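Local coordinates for PAC2 family protein (PDB 3MNF) that is of unknown function but belongs to the PAC2 family, so it is probably related in fold to proteasome assembly chaperones, at residues F38-A43 with W67-L72; V113-V118 with P174-W179. One frame throughout, in Å; residues are numbered along the deposited sequence.

Contacts 1 and 2 are two strand pairings of the same seven-stranded mixed sheet, with centres about 20 Å apart and no direct touch. Contact 1 ties strand 36-40, outermost in the chain's own sheet, antiparallel to strand 70-78. Although largely buried, it lies against other subunits, and its chemistry is mixed: a beta bulge, an aromatic ring over an aliphatic chain, and an arginine paired with a neighbouring subunit. Contact 2 joins strands 115-124 and 175-183 in parallel, nearer the chain's centre. Its pairing is regular, its side chains are mostly small and aliphatic, and helices of its own chain flank it, with no other subunit touching its segments.

Contact 1: F38-A43 with W67-L72; sequences FAALDA and WPTTRL
Phe38 CG stands between the backbone N and the carbonyl carbon (chi1 63°), and Leu72 CG lies anti to its own carbonyl carbon (chi1 -64°); the two side chains cross obliquely. Leu72 CB makes an off-centre CH-pi contact with the Phe38 ring, 4.2 Å from the centroid, and touches the rim atom Phe38 CZ at 3.7 Å. Leu72 O lies over a face of the same ring. That carbonyl also accepts two backbone donors, Phe38 N at 2.9 Å and Ala39 N at 3.3 Å, which makes a classic beta bulge. Leu72 N returns a bond to Ala39 O, and Leu41 N reaches Thr70 O at 2.9 Å. Beyond the bulge, Leu41 and Thr70 lie side by side; Thr70 OG1 bonds to Tyr47 OH. On the sheet face of Ala40 and Arg71, Ala40 CB sits over one face of the guanidinium, 3.6 Å from Arg71 NH1. The same NH1 forms a salt bridge with Glu110 of a second subunit, while Ala39, on the face shared with Leu72, packs on Phe107 of its own helix 97-111 and on Phe107 of the second subunit. The contact thus joins outer-strand pairing to an apolar face and a charge paired across the subunit boundary, consistent with holding subunits together.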
loop_
_atom_site.group_PDB
_atom_site.type_symbol
_atom_site.label_atom_id
_atom_site.label_comp_id
_atom_site.label_asym_id
_atom_site.label_seq_id
_atom_site.Cartn_x
_atom_site.Cartn_y
_atom_site.Cartn_z
ATOM N N PHE A 38 3.950 -22.005 -12.205
ATOM C CA PHE A 38 3.290 -22.068 -10.914
ATOM C C PHE A 38 3.065 -20.698 -10.252
ATOM O O PHE A 38 2.414 -20.620 -9.217
ATOM C CB PHE A 38 4.066 -22.971 -9.981
ATOM C CG PHE A 38 5.424 -22.474 -9.689
ATOM C CD1 PHE A 38 6.485 -22.799 -10.520
ATOM C CD2 PHE A 38 5.653 -21.657 -8.592
ATOM C CE1 PHE A 38 7.761 -22.330 -10.261
ATOM C CE2 PHE A 38 6.918 -21.175 -8.325
ATOM C CZ PHE A 38 7.978 -21.512 -9.172
ATOM N N ALA A 39 3.598 -19.623 -10.820
ATOM C CA ALA A 39 3.376 -18.317 -10.217
ATOM C C ALA A 39 3.637 -17.167 -11.173
ATOM O O ALA A 39 4.583 -17.197 -11.930
ATOM C CB ALA A 39 4.232 -18.161 -8.945
ATOM N N ALA A 40 2.783 -16.166 -11.139
ATOM C CA ALA A 40 3.075 -14.907 -11.780
ATOM C C ALA A 40 3.087 -13.799 -10.710
ATOM O O ALA A 40 2.229 -13.791 -9.820
ATOM C CB ALA A 40 2.035 -14.616 -12.826
ATOM N N LEU A 41 4.046 -12.875 -10.768
ATOM C CA LEU A 41 3.990 -11.731 -9.868
ATOM C C LEU A 41 2.801 -10.845 -10.222
ATOM O O LEU A 41 2.426 -10.717 -11.391
ATOM C CB LEU A 41 5.257 -10.899 -9.901
ATOM C CG LEU A 41 6.540 -11.582 -9.449
ATOM C CD1 LEU A 41 7.661 -10.561 -9.349
ATOM C CD2 LEU A 41 6.356 -12.265 -8.131
ATOM N N ASP A 42 2.203 -10.250 -9.196
ATOM C CA ASP A 42 1.071 -9.369 -9.366
ATOM C C ASP A 42 1.458 -8.075 -10.098
ATOM O O ASP A 42 2.045 -7.171 -9.498
ATOM C CB ASP A 42 0.526 -9.029 -7.991
ATOM C CG ASP A 42 -0.762 -8.303 -8.061
ATOM O OD1 ASP A 42 -0.995 -7.687 -9.113
ATOM O OD2 ASP A 42 -1.546 -8.363 -7.082
ATOM N N ALA A 43 1.093 -7.973 -11.374
ATOM C CA ALA A 43 1.453 -6.831 -12.197
ATOM C C ALA A 43 1.066 -5.524 -11.548
ATOM O O ALA A 43 1.837 -4.569 -11.567
ATOM C CB ALA A 43 0.833 -6.944 -13.525
ATOM N N TRP A 67 -1.705 -9.537 -19.158
ATOM C CA TRP A 67 -1.025 -8.429 -18.498
ATOM C C TRP A 67 0.472 -8.597 -18.650
ATOM O O TRP A 67 0.945 -9.718 -18.766
ATOM C CB TRP A 67 -1.398 -8.379 -17.000
ATOM C CG TRP A 67 -2.851 -8.135 -16.787
ATOM C CD1 TRP A 67 -3.830 -9.076 -16.711
ATOM C CD2 TRP A 67 -3.508 -6.860 -16.678
ATOM N NE1 TRP A 67 -5.060 -8.475 -16.554
ATOM C CE2 TRP A 67 -4.892 -7.116 -16.528
ATOM C CE3 TRP A 67 -3.061 -5.528 -16.681
ATOM C CZ2 TRP A 67 -5.831 -6.095 -16.374
ATOM C CZ3 TRP A 67 -3.989 -4.517 -16.536
ATOM C CH2 TRP A 67 -5.365 -4.808 -16.383
ATOM N N PRO A 68 1.233 -7.494 -18.636
ATOM C CA PRO A 68 2.663 -7.655 -18.482
ATOM C C PRO A 68 2.935 -8.265 -17.127
ATOM O O PRO A 68 2.301 -7.877 -16.159
ATOM C CB PRO A 68 3.178 -6.222 -18.486
ATOM C CG PRO A 68 2.005 -5.368 -18.199
ATOM C CD PRO A 68 0.848 -6.082 -18.770
ATOM N N THR A 69 3.848 -9.227 -17.035
ATOM C CA THR A 69 4.234 -9.711 -15.706
ATOM C C THR A 69 5.545 -10.482 -15.693
ATOM O O THR A 69 6.282 -10.422 -16.644
ATOM C CB THR A 69 3.061 -10.454 -14.981
ATOM O OG1 THR A 69 3.351 -10.544 -13.572
ATOM C CG2 THR A 69 2.793 -11.833 -15.606
ATOM N N THR A 70 5.856 -11.131 -14.585
ATOM C CA THR A 70 7.058 -11.921 -14.461
ATOM C C THR A 70 6.534 -13.231 -13.965
ATOM O O THR A 70 5.885 -13.288 -12.915
ATOM C CB THR A 70 8.023 -11.309 -13.438
ATOM O OG1 THR A 70 8.479 -10.042 -13.934
ATOM C CG2 THR A 70 9.212 -12.201 -13.207
ATOM N N ARG A 71 6.777 -14.280 -14.741
ATOM C CA ARG A 71 6.155 -15.551 -14.470
ATOM C C ARG A 71 7.212 -16.581 -14.103
ATOM O O ARG A 71 8.310 -16.568 -14.658
ATOM C CB ARG A 71 5.330 -15.977 -15.665
ATOM C CG ARG A 71 4.348 -17.102 -15.389
ATOM C CD ARG A 71 3.293 -17.225 -16.512
ATOM N NE ARG A 71 2.973 -15.925 -17.122
ATOM C CZ ARG A 71 1.852 -15.236 -16.912
ATOM N NH1 ARG A 71 0.893 -15.711 -16.102
ATOM N NH2 ARG A 71 1.689 -14.066 -17.532
ATOM N N LEU A 72 6.881 -17.444 -13.143
ATOM C CA LEU A 72 7.775 -18.501 -12.682
ATOM C C LEU A 72 7.292 -19.912 -13.062
ATOM O O LEU A 72 6.132 -20.265 -12.822
ATOM C CB LEU A 72 7.960 -18.408 -11.170
ATOM C CG LEU A 72 8.648 -17.164 -10.599
ATOM C CD1 LEU A 72 7.624 -16.091 -10.224
ATOM C CD2 LEU A 72 9.477 -17.508 -9.375
#

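Contact 2: V113-V118 with P174-W179; sequences VELVVV and PAVSLW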
loop_
_atom_site.group_PDB
_atom_site.type_symbol
_atom_site.label_atom_id
_atom_site.label_comp_id
_atom_site.label_asym_id
_atom_site.label_seq_id
_atom_site.Cartn_x
_atom_site.Cartn_y
_atom_site.Cartn_z
ATOM N N VAL A 113 16.328 -22.659 -3.767
ATOM C CA VAL A 113 17.293 -22.319 -4.816
ATOM C C VAL A 113 18.679 -22.070 -4.234
ATOM O O VAL A 113 18.824 -21.304 -3.285
ATOM C CB VAL A 113 16.888 -21.082 -5.581
ATOM C CG1 VAL A 113 18.059 -20.591 -6.404
ATOM C CG2 VAL A 113 15.716 -21.397 -6.455
ATOM N N GLU A 114 19.692 -22.725 -4.796
ATOM C CA GLU A 114 21.062 -22.571 -4.298
ATOM C C GLU A 114 21.912 -21.591 -5.082
ATOM O O GLU A 114 22.906 -21.093 -4.552
ATOM C CB GLU A 114 21.775 -23.919 -4.165
ATOM C CG GLU A 114 21.462 -24.657 -2.852
ATOM C CD GLU A 114 21.559 -23.769 -1.586
ATOM O OE1 GLU A 114 21.735 -22.522 -1.703
ATOM O OE2 GLU A 114 21.454 -24.335 -0.466
ATOM N N LEU A 115 21.508 -21.319 -6.325
ATOM C CA LEU A 115 22.203 -20.387 -7.195
ATOM C C LEU A 115 21.226 -19.679 -8.139
ATOM O O LEU A 115 20.336 -20.316 -8.721
ATOM C CB LEU A 115 23.260 -21.144 -7.992
ATOM C CG LEU A 115 23.865 -20.534 -9.254
ATOM C CD1 LEU A 115 24.875 -19.438 -8.936
ATOM C CD2 LEU A 115 24.494 -21.629 -10.060
ATOM N N VAL A 116 21.399 -18.365 -8.286
ATOM C CA VAL A 116 20.611 -17.583 -9.240
ATOM C C VAL A 116 21.467 -17.091 -10.416
ATOM O O VAL A 116 22.419 -16.315 -10.221
ATOM C CB VAL A 116 19.961 -16.360 -8.566
ATOM C CG1 VAL A 116 19.128 -15.603 -9.553
ATOM C CG2 VAL A 116 19.103 -16.790 -7.412
ATOM N N VAL A 117 21.138 -17.524 -11.633
ATOM C CA VAL A 117 21.788 -16.945 -12.810
ATOM C C VAL A 117 20.842 -16.015 -13.564
ATOM O O VAL A 117 19.713 -16.396 -13.912
ATOM C CB VAL A 117 22.313 -17.999 -13.787
ATOM C CG1 VAL A 117 23.116 -17.322 -14.892
ATOM C CG2 VAL A 117 23.140 -19.076 -13.057
ATOM N N VAL A 118 21.294 -14.797 -13.831
ATOM C CA VAL A 118 20.469 -13.860 -14.582
ATOM C C VAL A 118 21.093 -13.590 -15.946
ATOM O O VAL A 118 22.300 -13.401 -16.047
ATOM C CB VAL A 118 20.270 -12.527 -13.823
ATOM C CG1 VAL A 118 19.123 -11.721 -14.460
ATOM C CG2 VAL A 118 20.026 -12.783 -12.325
ATOM N N PRO A 174 24.051 -17.006 -3.634
ATOM C CA PRO A 174 25.015 -16.831 -4.730
ATOM C C PRO A 174 24.316 -16.496 -6.033
ATOM O O PRO A 174 23.389 -17.199 -6.439
ATOM C CB PRO A 174 25.646 -18.205 -4.847
ATOM C CG PRO A 174 25.516 -18.772 -3.510
ATOM C CD PRO A 174 24.255 -18.276 -2.929
ATOM N N ALA A 175 24.730 -15.422 -6.682
ATOM C CA ALA A 175 24.150 -15.091 -7.983
ATOM C C ALA A 175 25.182 -14.542 -8.950
ATOM O O ALA A 175 26.161 -13.908 -8.548
ATOM C CB ALA A 175 22.998 -14.123 -7.834
ATOM N N VAL A 176 24.959 -14.800 -10.229
ATOM C CA VAL A 176 25.798 -14.242 -11.281
ATOM C C VAL A 176 24.880 -13.844 -12.415
ATOM O O VAL A 176 23.847 -14.483 -12.638
ATOM C CB VAL A 176 26.899 -15.242 -11.769
ATOM C CG1 VAL A 176 26.321 -16.605 -12.059
ATOM C CG2 VAL A 176 27.600 -14.722 -12.999
ATOM N N SER A 177 25.232 -12.773 -13.109
ATOM C CA SER A 177 24.535 -12.453 -14.335
ATOM C C SER A 177 25.498 -12.588 -15.491
ATOM O O SER A 177 26.669 -12.227 -15.370
ATOM C CB SER A 177 23.931 -11.054 -14.287
ATOM O OG SER A 177 24.848 -10.126 -13.748
ATOM N N LEU A 178 24.996 -13.131 -16.595
ATOM C CA LEU A 178 25.748 -13.262 -17.829
ATOM C C LEU A 178 25.246 -12.253 -18.834
ATOM O O LEU A 178 24.045 -12.158 -19.070
ATOM C CB LEU A 178 25.562 -14.661 -18.391
ATOM C CG LEU A 178 25.831 -15.822 -17.438
ATOM C CD1 LEU A 178 25.372 -17.112 -18.049
ATOM C CD2 LEU A 178 27.299 -15.894 -17.150
ATOM N N TRP A 179 26.166 -11.499 -19.414
ATOM C CA TRP A 179 25.845 -10.488 -20.408
ATOM C C TRP A 179 26.389 -10.807 -21.809
ATOM O O TRP A 179 27.560 -11.162 -21.979
ATOM C CB TRP A 179 26.382 -9.145 -19.948
ATOM C CG TRP A 179 25.617 -8.630 -18.779
ATOM C CD1 TRP A 179 25.862 -8.893 -17.464
ATOM C CD2 TRP A 179 24.447 -7.797 -18.810
ATOM N NE1 TRP A 179 24.927 -8.280 -16.686
ATOM C CE2 TRP A 179 24.049 -7.594 -17.483
ATOM C CE3 TRP A 179 23.700 -7.210 -19.837
ATOM C CZ2 TRP A 179 22.950 -6.819 -17.144
ATOM C CZ3 TRP A 179 22.606 -6.448 -19.497
ATOM C CH2 TRP A 179 22.242 -6.259 -18.161
#
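The indole of Trp179 is the flat side chain here: its NE1 makes a weak bond to Ser177 OG, and the side chain packs on Val161. At the other end the puckered Pro174 ring turns its CG-CD side to the Glu114 carbonyl, with Glu114 O 3.5 Å from Pro174 CD, and Leu115 CD1 comes to 4.3 Å from Pro174 CB. Between them the peptide groups zip up as a parallel ladder: Val116 N gives to Pro174 O at 3.0 Å, Val176 N to Val116 O, Val118 N to Val176 O at 2.8 Å, and Leu178 N to Val118 O. These are neighbouring strands in the parallel middle of an alpha/beta/alpha sandwich; strand 7-13 continues the sheet beyond 115-124 and strand 134-138 beyond 175-183. Val116 and Val118 share a face with Ala175 and Ser177, beneath helix 160-171. There Val116 CB lies 3.8 Å from Ala175 CB, and Val118 CB 4.0 Å from Ser177 CB. Under helix 192-206, on the other face, Val117 and Val176 lie side by side, pointing the same way, with Val117 CG2 4.1 Å from Val176 CG1. Val117 CG1, anti to its backbone N (chi1 -173°), reaches Leu178 CD1 at 3.9 Å.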